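Local coordinates for protein putative O-acetylhomoserine (Thiol)-lyase (Campylobacter jejuni, PDB 4OC9) that probably makes homocysteine from O-acetylhomoserine and sulfide, using pyridoxal 5'-phosphate, as a member of the trans-sulfuration enzyme family, at residues F89-N94 with W266-A272; A96-V102 with F123-A127; L138-I142 with I170-I176; A218-R222 with P256-V262. Numbering follows the deposited sequence.

Interaction 1 (F89-N94 with W266-A272)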
loop_
_atom_site.group_PDB
_atom_site.type_symbol
_atom_site.label_atom_id
_atom_site.label_comp_id
_atom_site.label_asym_id
_atom_site.label_seq_id
_atom_site.Cartn_x
_atom_site.Cartn_y
_atom_site.Cartn_z
ATOM N N PHE D 89 24.688 -6.732 7.493
ATOM C CA PHE D 89 24.846 -8.168 7.761
ATOM C C PHE D 89 25.201 -8.937 6.473
ATOM O O PHE D 89 26.206 -9.644 6.420
ATOM C CB PHE D 89 23.617 -8.675 8.497
ATOM C CG PHE D 89 23.523 -10.147 8.570
ATOM C CD1 PHE D 89 24.515 -10.888 9.154
ATOM C CD2 PHE D 89 22.348 -10.786 8.166
ATOM C CE1 PHE D 89 24.399 -12.270 9.251
ATOM C CE2 PHE D 89 22.203 -12.144 8.273
ATOM C CZ PHE D 89 23.239 -12.902 8.820
ATOM N N TYR D 90 24.369 -8.795 5.452
ATOM C CA TYR D 90 24.588 -9.437 4.151
ATOM C C TYR D 90 25.923 -9.079 3.514
ATOM O O TYR D 90 26.560 -9.935 2.918
ATOM C CB TYR D 90 23.414 -9.098 3.221
ATOM C CG TYR D 90 22.209 -10.000 3.380
ATOM C CD1 TYR D 90 21.856 -10.517 4.622
ATOM C CD2 TYR D 90 21.320 -10.180 2.330
ATOM C CE1 TYR D 90 20.756 -11.329 4.772
ATOM C CE2 TYR D 90 20.193 -10.967 2.476
ATOM C CZ TYR D 90 19.913 -11.531 3.702
ATOM O OH TYR D 90 18.790 -12.308 3.867
ATOM N N ALA D 91 26.358 -7.835 3.656
ATOM C CA ALA D 91 27.635 -7.409 3.068
ATOM C C ALA D 91 28.830 -8.102 3.752
ATOM O O ALA D 91 29.747 -8.584 3.084
ATOM C CB ALA D 91 27.792 -5.919 3.124
ATOM N N LEU D 92 28.775 -8.192 5.069
ATOM C CA LEU D 92 29.821 -8.846 5.830
ATOM C C LEU D 92 29.879 -10.375 5.600
ATOM O O LEU D 92 30.940 -10.940 5.273
ATOM C CB LEU D 92 29.651 -8.513 7.316
ATOM C CG LEU D 92 29.856 -7.015 7.628
ATOM C CD1 LEU D 92 29.413 -6.646 9.039
ATOM C CD2 LEU D 92 31.302 -6.598 7.394
ATOM N N ILE D 93 28.742 -11.051 5.754
ATOM C CA ILE D 93 28.711 -12.515 5.561
ATOM C C ILE D 93 28.971 -12.913 4.127
ATOM O O ILE D 93 29.333 -14.052 3.891
ATOM C CB ILE D 93 27.417 -13.190 6.051
ATOM C CG1 ILE D 93 26.214 -12.680 5.238
ATOM C CG2 ILE D 93 27.258 -12.972 7.553
ATOM C CD1 ILE D 93 24.880 -13.252 5.665
ATOM N N ASN D 94 28.818 -12.000 3.174
ATOM C CA ASN D 94 29.061 -12.381 1.797
ATOM C C ASN D 94 30.565 -12.435 1.578
ATOM O O ASN D 94 31.038 -12.924 0.551
ATOM C CB ASN D 94 28.485 -11.361 0.822
ATOM C CG ASN D 94 28.336 -11.922 -0.579
ATOM O OD1 ASN D 94 28.068 -13.117 -0.751
ATOM N ND2 ASN D 94 28.383 -11.061 -1.568
ATOM N N TRP D 266 22.244 -15.471 0.090
ATOM C CA TRP D 266 21.721 -14.771 1.262
ATOM C C TRP D 266 20.226 -14.407 1.209
ATOM O O TRP D 266 19.518 -14.569 2.208
ATOM C CB TRP D 266 22.602 -13.609 1.596
ATOM C CG TRP D 266 24.068 -14.029 1.649
ATOM C CD1 TRP D 266 25.067 -13.592 0.834
ATOM C CD2 TRP D 266 24.642 -15.059 2.453
ATOM N NE1 TRP D 266 26.233 -14.201 1.152
ATOM C CE2 TRP D 266 26.003 -15.122 2.133
ATOM C CE3 TRP D 266 24.148 -15.903 3.457
ATOM C CZ2 TRP D 266 26.900 -16.017 2.768
ATOM C CZ3 TRP D 266 25.034 -16.783 4.093
ATOM C CH2 TRP D 266 26.397 -16.824 3.747
ATOM N N LEU D 267 19.746 -13.887 0.092
ATOM C CA LEU D 267 18.323 -13.594 -0.002
ATOM C C LEU D 267 17.559 -14.910 -0.093
ATOM O O LEU D 267 16.603 -15.116 0.631
ATOM C CB LEU D 267 17.946 -12.712 -1.205
ATOM C CG LEU D 267 18.167 -11.223 -1.063
ATOM C CD1 LEU D 267 17.996 -10.479 -2.377
ATOM C CD2 LEU D 267 17.191 -10.699 -0.011
ATOM N N ARG D 268 18.021 -15.799 -0.954
ATOM C CA ARG D 268 17.336 -17.056 -1.124
ATOM C C ARG D 268 17.207 -17.893 0.114
ATOM O O ARG D 268 16.149 -18.439 0.379
ATOM C CB ARG D 268 18.003 -17.886 -2.207
ATOM C CG ARG D 268 17.223 -19.140 -2.536
ATOM C CD ARG D 268 17.776 -19.847 -3.760
ATOM N NE ARG D 268 16.854 -20.898 -4.236
ATOM C CZ ARG D 268 17.035 -21.653 -5.325
ATOM N NH1 ARG D 268 18.114 -21.517 -6.090
ATOM N NH2 ARG D 268 16.125 -22.557 -5.653
ATOM N N ASP D 269 18.269 -17.978 0.899
ATOM C CA ASP D 269 18.231 -18.816 2.106
ATOM C C ASP D 269 17.940 -18.098 3.436
ATOM O O ASP D 269 17.401 -18.707 4.337
ATOM C CB ASP D 269 19.555 -19.607 2.210
ATOM C CG ASP D 269 19.856 -20.464 0.951
ATOM O OD1 ASP D 269 18.979 -20.633 0.078
ATOM O OD2 ASP D 269 21.004 -20.969 0.842
ATOM N N LEU D 270 18.383 -16.856 3.589
ATOM C CA LEU D 270 18.149 -16.103 4.848
ATOM C C LEU D 270 16.886 -15.253 4.762
ATOM O O LEU D 270 16.267 -14.938 5.787
ATOM C CB LEU D 270 19.369 -15.308 5.290
ATOM C CG LEU D 270 20.572 -16.011 5.966
ATOM C CD1 LEU D 270 20.871 -17.329 5.311
ATOM C CD2 LEU D 270 21.884 -15.217 6.141
ATOM N N GLY D 271 16.520 -14.872 3.540
ATOM C CA GLY D 271 15.289 -14.139 3.293
ATOM C C GLY D 271 14.916 -12.796 3.849
ATOM O O GLY D 271 13.755 -12.601 4.223
ATOM N N ALA D 272 15.872 -11.887 3.907
ATOM C CA ALA D 272 15.635 -10.537 4.407
ATOM C C ALA D 272 15.236 -9.689 3.195
ATOM O O ALA D 272 15.868 -8.712 2.829
ATOM C CB ALA D 272 16.860 -9.983 5.074
#
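The C-terminal turns of two helices meet here at a steep angle: the axes of 89-93 and 266-270 come no closer than 11.8 Å, with 108° between their directions, and the nearest CA atoms, those of Tyr90 and Trp266, are 6.7 Å apart. Large side chains suit so wide a gap. Tyr90 reaches across it, its ring taking Trp266 CB over one face, 3.8 Å from the centroid, as a CH-pi contact; the indole turns an edge toward the same ring, edge-to-face, with planes at 51°. Trp266 in turn receives Ile93 CD1 over the face of its six-membered ring, while its NE1 donates to Asn94 OD1 at 2.9 Å, satisfying its polar atom in a buried place. Leu270 CD2 fills the space beside Phe89 CE2 (3.8 Å) and Ile93 CD1 (3.6 Å). Helix 257-270 gives way at Gly271, the first residue past it, whose positive phi favours glycine, and Ala272 N donates to Tyr90 OH (2.9 Å). Phe89 also packs on Leu270 of the second subunit, and Asp269 OD2 is hydrogen-bonded to Thr119 of the second subunit. This is buried helix-helix packing in the large PLP-binding domain of a fold-type I enzyme, bordering the subunit interface.

Interaction 2 (A96-V102 with F123-A127)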
loop_
_atom_site.group_PDB
_atom_site.type_symbol
_atom_site.label_atom_id
_atom_site.label_comp_id
_atom_site.label_asym_id
_atom_site.label_seq_id
_atom_site.Cartn_x
_atom_site.Cartn_y
_atom_site.Cartn_z
ATOM N N ALA D 96 32.886 -12.753 4.762
ATOM C CA ALA D 96 33.476 -13.527 5.843
ATOM C C ALA D 96 32.576 -14.661 6.312
ATOM O O ALA D 96 31.345 -14.549 6.323
ATOM C CB ALA D 96 33.774 -12.623 7.016
ATOM N N SER D 97 33.218 -15.760 6.700
ATOM C CA SER D 97 32.533 -16.942 7.202
ATOM C C SER D 97 33.238 -17.363 8.491
ATOM O O SER D 97 34.243 -16.757 8.886
ATOM C CB SER D 97 32.496 -18.058 6.158
ATOM O OG SER D 97 33.804 -18.398 5.749
ATOM N N SER D 98 32.719 -18.387 9.146
ATOM C CA SER D 98 33.298 -18.850 10.390
ATOM C C SER D 98 34.849 -19.002 10.322
ATOM O O SER D 98 35.414 -19.602 9.393
ATOM C CB SER D 98 32.641 -20.165 10.814
ATOM O OG SER D 98 33.073 -20.522 12.108
ATOM N N GLY D 99 35.521 -18.455 11.324
ATOM C CA GLY D 99 36.979 -18.496 11.411
ATOM C C GLY D 99 37.661 -17.258 10.845
ATOM O O GLY D 99 38.861 -17.071 11.005
ATOM N N ASP D 100 36.913 -16.414 10.154
ATOM C CA ASP D 100 37.486 -15.215 9.585
ATOM C C ASP D 100 37.268 -14.030 10.535
ATOM O O ASP D 100 36.611 -14.143 11.574
ATOM C CB ASP D 100 36.828 -14.926 8.224
ATOM C CG ASP D 100 37.099 -16.015 7.180
ATOM O OD1 ASP D 100 38.104 -16.734 7.340
ATOM O OD2 ASP D 100 36.309 -16.116 6.194
ATOM N N ASN D 101 37.825 -12.886 10.166
ATOM C CA ASN D 101 37.639 -11.696 10.955
ATOM C C ASN D 101 37.372 -10.518 10.029
ATOM O O ASN D 101 37.636 -10.577 8.817
ATOM C CB ASN D 101 38.843 -11.447 11.867
ATOM C CG ASN D 101 40.101 -11.092 11.120
ATOM O OD1 ASN D 101 40.283 -9.955 10.708
ATOM N ND2 ASN D 101 41.039 -12.011 11.107
ATOM N N VAL D 102 36.807 -9.470 10.610
ATOM C CA VAL D 102 36.504 -8.264 9.860
ATOM C C VAL D 102 36.976 -7.109 10.689
ATOM O O VAL D 102 36.871 -7.134 11.918
ATOM C CB VAL D 102 34.988 -8.077 9.541
ATOM C CG1 VAL D 102 34.470 -9.224 8.676
ATOM C CG2 VAL D 102 34.154 -7.988 10.820
ATOM N N PHE D 123 28.322 -16.685 14.855
ATOM C CA PHE D 123 28.560 -17.371 13.603
ATOM C C PHE D 123 30.069 -17.616 13.364
ATOM O O PHE D 123 30.481 -17.922 12.238
ATOM C CB PHE D 123 27.938 -16.620 12.417
ATOM C CG PHE D 123 26.493 -16.214 12.629
ATOM C CD1 PHE D 123 25.575 -17.088 13.180
ATOM C CD2 PHE D 123 26.020 -15.031 12.078
ATOM C CE1 PHE D 123 24.242 -16.721 13.340
ATOM C CE2 PHE D 123 24.683 -14.655 12.220
ATOM C CZ PHE D 123 23.785 -15.498 12.842
ATOM N N GLY D 124 30.858 -17.479 14.424
ATOM C CA GLY D 124 32.289 -17.694 14.356
ATOM C C GLY D 124 33.045 -16.653 13.576
ATOM O O GLY D 124 34.093 -16.944 12.985
ATOM N N ILE D 125 32.506 -15.434 13.559
ATOM C CA ILE D 125 33.118 -14.320 12.847
ATOM C C ILE D 125 33.634 -13.312 13.863
ATOM O O ILE D 125 32.864 -12.690 14.610
ATOM C CB ILE D 125 32.154 -13.683 11.845
ATOM C CG1 ILE D 125 31.781 -14.722 10.775
ATOM C CG2 ILE D 125 32.798 -12.475 11.189
ATOM C CD1 ILE D 125 30.728 -14.272 9.772
ATOM N N GLU D 126 34.953 -13.179 13.883
ATOM C CA GLU D 126 35.642 -12.293 14.797
ATOM C C GLU D 126 35.623 -10.855 14.314
ATOM O O GLU D 126 35.772 -10.590 13.117
ATOM C CB GLU D 126 37.110 -12.755 14.935
ATOM C CG GLU D 126 37.970 -11.900 15.858
ATOM C CD GLU D 126 39.447 -12.334 15.925
ATOM O OE1 GLU D 126 39.776 -13.432 15.422
ATOM O OE2 GLU D 126 40.280 -11.565 16.485
ATOM N N ALA D 127 35.483 -9.930 15.253
ATOM C CA ALA D 127 35.475 -8.510 14.933
ATOM C C ALA D 127 36.685 -7.816 15.566
ATOM O O ALA D 127 37.004 -8.058 16.730
ATOM C CB ALA D 127 34.202 -7.854 15.417
HETATM O O HOH W 1 40.116 -14.696 12.261
#
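This is a parallel strand pairing at one side of the seven-stranded sheet, where 126-130 is the outermost strand within the chain and 101-105 its neighbour. Asn101 pairs with Glu126 (CA-CA 4.4 Å) and Val102 with Ala127 (5.2 Å). Glu126 N donates to Asp100 O at 3.0 Å and Glu126 O accepts from Val102 N at 2.9 Å, so that one residue bonds to the two flanking its partner Asn101, the pattern of parallel strands. Ahead of the strands, a type II turn from Ser97 to Asp100 presents Gly99 N to Gly124 O at 2.7 Å. Both glycines suit their places: Gly99 has the positive phi such a turn needs, and at Gly124 a CB would clash with Ser98 OG. Asp100 OD2 accepts from Ser97 N (3.2 Å), bracing the turn from within. The two strands flank helix 110-119 in a beta-alpha-beta crossover, the repeating unit of the PLP-binding domain in fold-type I enzymes. Val102 and Ala127 lie on one face of the sheet, packed against Ile116 of that helix; Asn101 and Glu126 share the other. There Asn101 bonds to Thr146 and Asp143, Glu126 forms a salt bridge with Arg128, and a water links Gly99 O (3.0 Å) with Asn101 ND2 (3.1 Å). Ile125, buried and apolar, packs against the backbone of Ala96 and Ser97, its CD1 3.5 Å from Ala96 O. Phe123 stacks on Phe123 of the second subunit.

Interaction 3 (L138-I142 with I170-I176)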
loop_
_atom_site.group_PDB
_atom_site.type_symbol
_atom_site.label_atom_id
_atom_site.label_comp_id
_atom_site.label_asym_id
_atom_site.label_seq_id
_atom_site.Cartn_x
_atom_site.Cartn_y
_atom_site.Cartn_z
ATOM N N LEU D 138 44.613 0.313 11.853
ATOM C CA LEU D 138 43.967 -0.594 10.915
ATOM C C LEU D 138 44.973 -1.644 10.425
ATOM O O LEU D 138 44.659 -2.844 10.425
ATOM C CB LEU D 138 43.326 0.162 9.753
ATOM C CG LEU D 138 42.689 -0.669 8.640
ATOM C CD1 LEU D 138 41.715 -1.725 9.148
ATOM C CD2 LEU D 138 42.015 0.261 7.643
ATOM N N GLU D 139 46.161 -1.208 10.003
ATOM C CA GLU D 139 47.232 -2.141 9.533
ATOM C C GLU D 139 47.477 -3.218 10.570
ATOM O O GLU D 139 47.634 -4.387 10.269
ATOM C CB GLU D 139 48.540 -1.401 9.393
ATOM C CG GLU D 139 48.608 -0.360 8.306
ATOM C CD GLU D 139 48.918 -0.857 6.896
ATOM O OE1 GLU D 139 48.818 -2.064 6.687
ATOM O OE2 GLU D 139 49.276 -0.021 5.996
ATOM N N LYS D 140 47.549 -2.762 11.806
ATOM C CA LYS D 140 47.772 -3.599 12.969
ATOM C C LYS D 140 46.834 -4.792 13.150
ATOM O O LYS D 140 47.288 -5.876 13.478
ATOM C CB LYS D 140 47.677 -2.709 14.203
ATOM C CG LYS D 140 47.893 -3.414 15.539
ATOM C CD LYS D 140 47.823 -2.434 16.700
ATOM C CE LYS D 140 48.083 -3.131 18.027
ATOM N NZ LYS D 140 48.054 -2.176 19.170
ATOM N N VAL D 141 45.534 -4.593 12.945
ATOM C CA VAL D 141 44.578 -5.687 13.119
ATOM C C VAL D 141 44.374 -6.566 11.889
ATOM O O VAL D 141 43.678 -7.587 11.965
ATOM C CB VAL D 141 43.219 -5.188 13.640
ATOM C CG1 VAL D 141 43.386 -4.586 15.035
ATOM C CG2 VAL D 141 42.559 -4.210 12.659
ATOM N N ILE D 142 45.007 -6.224 10.771
ATOM C CA ILE D 142 44.872 -7.017 9.545
ATOM C C ILE D 142 45.744 -8.259 9.462
ATOM O O ILE D 142 46.925 -8.226 9.836
ATOM C CB ILE D 142 45.190 -6.158 8.314
ATOM C CG1 ILE D 142 44.129 -5.050 8.175
ATOM C CG2 ILE D 142 45.194 -7.000 7.050
ATOM C CD1 ILE D 142 44.340 -4.107 7.014
ATOM N N ILE D 170 45.275 1.233 2.043
ATOM C CA ILE D 170 45.504 0.083 2.882
ATOM C C ILE D 170 44.730 -1.126 2.402
ATOM O O ILE D 170 45.272 -2.241 2.354
ATOM C CB ILE D 170 45.101 0.390 4.341
ATOM C CG1 ILE D 170 46.023 1.505 4.915
ATOM C CG2 ILE D 170 45.215 -0.862 5.192
ATOM C CD1 ILE D 170 45.689 1.962 6.321
ATOM N N ALA D 171 43.466 -0.912 2.062
ATOM C CA ALA D 171 42.608 -1.989 1.597
ATOM C C ALA D 171 43.091 -2.562 0.278
ATOM O O ALA D 171 43.154 -3.774 0.128
ATOM C CB ALA D 171 41.186 -1.499 1.454
ATOM N N LYS D 172 43.444 -1.702 -0.664
ATOM C CA LYS D 172 43.921 -2.173 -1.957
ATOM C C LYS D 172 45.247 -2.922 -1.854
ATOM O O LYS D 172 45.478 -3.900 -2.570
ATOM C CB LYS D 172 43.915 -1.075 -3.062
ATOM C CG LYS D 172 42.477 -0.706 -3.452
ATOM C CD LYS D 172 42.381 0.124 -4.735
ATOM C CE LYS D 172 40.975 0.574 -5.093
ATOM N NZ LYS D 172 39.854 -0.406 -5.089
ATOM N N LYS D 173 46.095 -2.494 -0.930
ATOM C CA LYS D 173 47.378 -3.110 -0.755
ATOM C C LYS D 173 47.207 -4.587 -0.368
ATOM O O LYS D 173 47.797 -5.461 -0.987
ATOM C CB LYS D 173 48.166 -2.381 0.328
ATOM C CG LYS D 173 49.612 -2.832 0.417
ATOM C CD LYS D 173 50.354 -2.183 1.565
ATOM C CE LYS D 173 49.839 -2.676 2.913
ATOM N NZ LYS D 173 50.629 -2.019 3.986
ATOM N N HIS D 174 46.398 -4.848 0.653
ATOM C CA HIS D 174 46.162 -6.207 1.124
ATOM C C HIS D 174 45.126 -6.971 0.318
ATOM O O HIS D 174 44.832 -8.125 0.644
ATOM C CB HIS D 174 45.686 -6.204 2.583
ATOM C CG HIS D 174 46.654 -5.596 3.549
ATOM N ND1 HIS D 174 47.633 -6.333 4.190
ATOM C CD2 HIS D 174 46.780 -4.330 4.004
ATOM C CE1 HIS D 174 48.326 -5.541 4.991
ATOM N NE2 HIS D 174 47.825 -4.321 4.899
ATOM N N LYS D 175 44.539 -6.347 -0.699
ATOM C CA LYS D 175 43.518 -7.013 -1.537
ATOM C C LYS D 175 42.264 -7.370 -0.719
ATOM O O LYS D 175 41.698 -8.459 -0.844
ATOM C CB LYS D 175 44.122 -8.252 -2.188
ATOM C CG LYS D 175 45.337 -7.877 -2.984
ATOM C CD LYS D 175 45.027 -7.432 -4.391
ATOM C CE LYS D 175 44.713 -8.687 -5.193
ATOM N NZ LYS D 175 44.344 -8.373 -6.599
ATOM N N ILE D 176 41.863 -6.437 0.145
ATOM C CA ILE D 176 40.694 -6.610 0.991
ATOM C C ILE D 176 39.543 -5.711 0.511
ATOM O O ILE D 176 39.751 -4.557 0.113
ATOM C CB ILE D 176 40.999 -6.268 2.458
ATOM C CG1 ILE D 176 42.081 -7.185 2.995
ATOM C CG2 ILE D 176 39.744 -6.422 3.306
ATOM C CD1 ILE D 176 42.519 -6.863 4.413
#
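Glu139 is the polar hub of this contact, meeting two basic side chains of the neighbouring helix. Its OE1 accepts a hydrogen bond from His174 NE2 at 3.0 Å and nearly straight, with an angle of 171° at the hydrogen, and its OE2 forms a salt bridge with Lys173 NZ at 3.1 Å. A long, flexible glutamate suits the task: its CB points sideways, and the bend at chi2 (-83°, m) brings the carboxylate over to the other helix. Lys173, solvent-exposed, has its CB directed toward the other helix, and its charged amine can remain solvated. Beneath these charges the contact turns apolar. Ile142 points its branched side chain across the gap: Ile142 CG2 sits over the face of the His174 imidazole, 4.0 Å from the centroid, in a CH-pi contact, and lies 3.8 Å from Ile176 CD1, while Ile142 CD1 is 3.8 Å from Ile170 CG2. Leu138 CD2 adds a looser touch on the same Ile170 CG2 at 4.2 Å. Helix 164-174 closes in a Schellman motif at Lys175, with positive phi and Ile176 N bonded to Ala171 O (3.0 Å), and Ile176 is thereby turned inward. Leu138, Ala171 and Ile176 all rest on Ile149 of strand 146-152. Polar outside and apolar inside, this is the amphipathic packing of neighbouring helices on one face of an alpha/beta sheet, here in the outer helical layer of the PLP-binding domain.

Interaction 4 (A218-R222 with P256-V262)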
loop_
_atom_site.group_PDB
_atom_site.type_symbol
_atom_site.label_atom_id
_atom_site.label_comp_id
_atom_site.label_asym_id
_atom_site.label_seq_id
_atom_site.Cartn_x
_atom_site.Cartn_y
_atom_site.Cartn_z
ATOM N N ALA D 218 20.156 -1.307 1.303
ATOM C CA ALA D 218 20.701 -1.666 0.006
ATOM C C ALA D 218 22.193 -1.943 0.038
ATOM O O ALA D 218 22.933 -1.319 0.804
ATOM C CB ALA D 218 20.437 -0.568 -0.990
ATOM N N LEU D 219 22.621 -2.874 -0.817
ATOM C CA LEU D 219 24.048 -3.193 -0.953
ATOM C C LEU D 219 24.350 -2.849 -2.396
ATOM O O LEU D 219 23.713 -3.375 -3.312
ATOM C CB LEU D 219 24.436 -4.657 -0.732
ATOM C CG LEU D 219 24.133 -5.344 0.590
ATOM C CD1 LEU D 219 22.641 -5.690 0.592
ATOM C CD2 LEU D 219 24.941 -6.626 0.725
ATOM N N ILE D 220 25.344 -2.008 -2.590
ATOM C CA ILE D 220 25.734 -1.583 -3.917
ATOM C C ILE D 220 27.193 -1.920 -4.185
ATOM O O ILE D 220 28.068 -1.683 -3.334
ATOM C CB ILE D 220 25.545 -0.077 -4.037
ATOM C CG1 ILE D 220 24.113 0.287 -3.648
ATOM C CG2 ILE D 220 25.867 0.381 -5.447
ATOM C CD1 ILE D 220 23.854 1.771 -3.643
ATOM N N GLU D 221 27.482 -2.463 -5.367
ATOM C CA GLU D 221 28.871 -2.811 -5.670
ATOM C C GLU D 221 29.415 -1.937 -6.794
ATOM O O GLU D 221 28.686 -1.514 -7.718
ATOM C CB GLU D 221 29.040 -4.284 -6.048
ATOM C CG GLU D 221 28.608 -4.703 -7.454
ATOM C CD GLU D 221 28.836 -6.205 -7.699
ATOM O OE1 GLU D 221 29.773 -6.537 -8.459
ATOM O OE2 GLU D 221 28.177 -7.052 -7.052
ATOM N N ARG D 222 30.705 -1.645 -6.709
ATOM C CA ARG D 222 31.340 -0.810 -7.729
ATOM C C ARG D 222 31.547 -1.553 -9.013
ATOM O O ARG D 222 31.397 -2.784 -9.098
ATOM C CB ARG D 222 32.743 -0.386 -7.309
ATOM C CG ARG D 222 33.780 -1.516 -7.165
ATOM C CD ARG D 222 35.193 -0.950 -6.938
ATOM N NE ARG D 222 36.253 -1.945 -6.661
ATOM C CZ ARG D 222 37.019 -2.544 -7.571
ATOM N NH1 ARG D 222 36.855 -2.333 -8.880
ATOM N NH2 ARG D 222 37.945 -3.396 -7.170
ATOM N N PRO D 256 28.146 -9.433 -12.000
ATOM C CA PRO D 256 28.653 -8.934 -10.720
ATOM C C PRO D 256 28.449 -10.064 -9.728
ATOM O O PRO D 256 27.363 -10.216 -9.163
ATOM C CB PRO D 256 27.755 -7.725 -10.426
ATOM C CG PRO D 256 26.524 -7.956 -11.234
ATOM C CD PRO D 256 26.969 -8.685 -12.466
ATOM N N ILE D 257 29.500 -10.839 -9.502
ATOM C CA ILE D 257 29.409 -11.999 -8.613
ATOM C C ILE D 257 29.107 -11.713 -7.149
ATOM O O ILE D 257 28.534 -12.549 -6.470
ATOM C CB ILE D 257 30.627 -12.940 -8.758
ATOM C CG1 ILE D 257 31.896 -12.326 -8.179
ATOM C CG2 ILE D 257 30.805 -13.328 -10.225
ATOM C CD1 ILE D 257 33.090 -13.259 -8.267
ATOM N N PHE D 258 29.480 -10.526 -6.670
ATOM C CA PHE D 258 29.211 -10.170 -5.270
ATOM C C PHE D 258 27.686 -10.094 -5.096
ATOM O O PHE D 258 27.118 -10.709 -4.185
ATOM C CB PHE D 258 29.866 -8.845 -4.896
ATOM C CG PHE D 258 29.551 -8.385 -3.498
ATOM C CD1 PHE D 258 28.374 -7.647 -3.236
ATOM C CD2 PHE D 258 30.425 -8.611 -2.464
ATOM C CE1 PHE D 258 28.094 -7.180 -1.958
ATOM C CE2 PHE D 258 30.144 -8.154 -1.173
ATOM C CZ PHE D 258 28.976 -7.438 -0.926
ATOM N N SER D 259 27.041 -9.363 -6.003
ATOM C CA SER D 259 25.588 -9.199 -5.970
ATOM C C SER D 259 24.884 -10.544 -6.241
ATOM O O SER D 259 23.865 -10.857 -5.618
ATOM C CB SER D 259 25.136 -8.126 -6.963
ATOM O OG SER D 259 25.666 -6.859 -6.597
ATOM N N ILE D 260 25.429 -11.321 -7.171
ATOM C CA ILE D 260 24.843 -12.619 -7.489
ATOM C C ILE D 260 24.808 -13.497 -6.266
ATOM O O ILE D 260 23.797 -14.140 -5.999
ATOM C CB ILE D 260 25.605 -13.352 -8.612
ATOM C CG1 ILE D 260 25.412 -12.644 -9.960
ATOM C CG2 ILE D 260 25.131 -14.782 -8.759
ATOM C CD1 ILE D 260 23.969 -12.504 -10.452
ATOM N N ARG D 261 25.887 -13.512 -5.494
ATOM C CA ARG D 261 25.884 -14.361 -4.326
ATOM C C ARG D 261 24.843 -13.859 -3.324
ATOM O O ARG D 261 24.150 -14.637 -2.708
ATOM C CB ARG D 261 27.296 -14.569 -3.725
ATOM C CG ARG D 261 27.267 -15.750 -2.761
ATOM C CD ARG D 261 28.609 -16.412 -2.385
ATOM N NE ARG D 261 29.294 -15.861 -1.252
ATOM C CZ ARG D 261 29.395 -16.419 -0.044
ATOM N NH1 ARG D 261 28.953 -17.638 0.265
ATOM N NH2 ARG D 261 30.058 -15.745 0.868
ATOM N N VAL D 262 24.725 -12.546 -3.177
ATOM C CA VAL D 262 23.745 -11.989 -2.248
ATOM C C VAL D 262 22.345 -12.528 -2.597
ATOM O O VAL D 262 21.540 -12.839 -1.714
ATOM C CB VAL D 262 23.696 -10.447 -2.300
ATOM C CG1 VAL D 262 22.560 -9.923 -1.435
ATOM C CG2 VAL D 262 25.014 -9.831 -1.874
HETATM O O HOH W 2 25.292 -5.688 -3.937
HETATM O O HOH W 3 31.280 -8.541 -8.175
#
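Glu221, Leu219 and Phe258 contribute most of the buried surface where strand 217-221 meets the first turns of helix 257-270. Glu221, by far the most covered, extends its side chain to the start of the helix. There OE2 accepts from both Ser259 OG (2.6 Å) and Ser259 N (2.8 Å), while OE1 touches Pro256 CB at 3.1 Å and takes a water at 2.5 Å that in turn accepts from Phe258 N (3.1 Å). First-turn amides lack partners within the helix, so a carboxylate suits this place, offsetting the N-terminal end of the helix dipole; Pro256, at the N-cap position, has no side-chain acceptor for them, and Glu221 OE2 meets Ser259 N instead. The strand and helix segments run nearly antiparallel, at 153° with axes 8.8 Å apart, forming the sheet-helix layering of the alpha/beta PLP-binding domain. Alternation along the strand turns Leu219 to the same side as Glu221, and Ile220 away, toward helix 60-73. Leu219 CD2 lies 4.2 Å from Phe258 CE1 and 4.1 Å from Val262 CG2, a spacing of one helical turn. The large apolar ring of Phe258 fills buried space beside Leu219, an edge near Glu221 OE2. Leu219 also packs on Tyr90 and Ala91 of helix 84-93.

In the fold
All four contacts belong to the PLP-binding domain. Interactions 1 and 4 share helix 257-270, their centres about 11 Å apart: 4 sets its start on strand 217-221, and 1 joins its end to helix 84-93. Asn94 also bonds to Phe258 O, tying the two together. Interaction 2, about 15 Å from interaction 1 centre to centre, pairs strands toward the opposite edge of the seven-stranded sheet that contains strand 217-221, and meets 1 through Phe89 and Phe123; both reach the second subunit. Interaction 3, its centre about 16 Å from that of 2, joins helix 136-141, which follows strand 126-130, to helix 164-174. Along the chain 2, 3 and 4 come in series, all between the halves of 1.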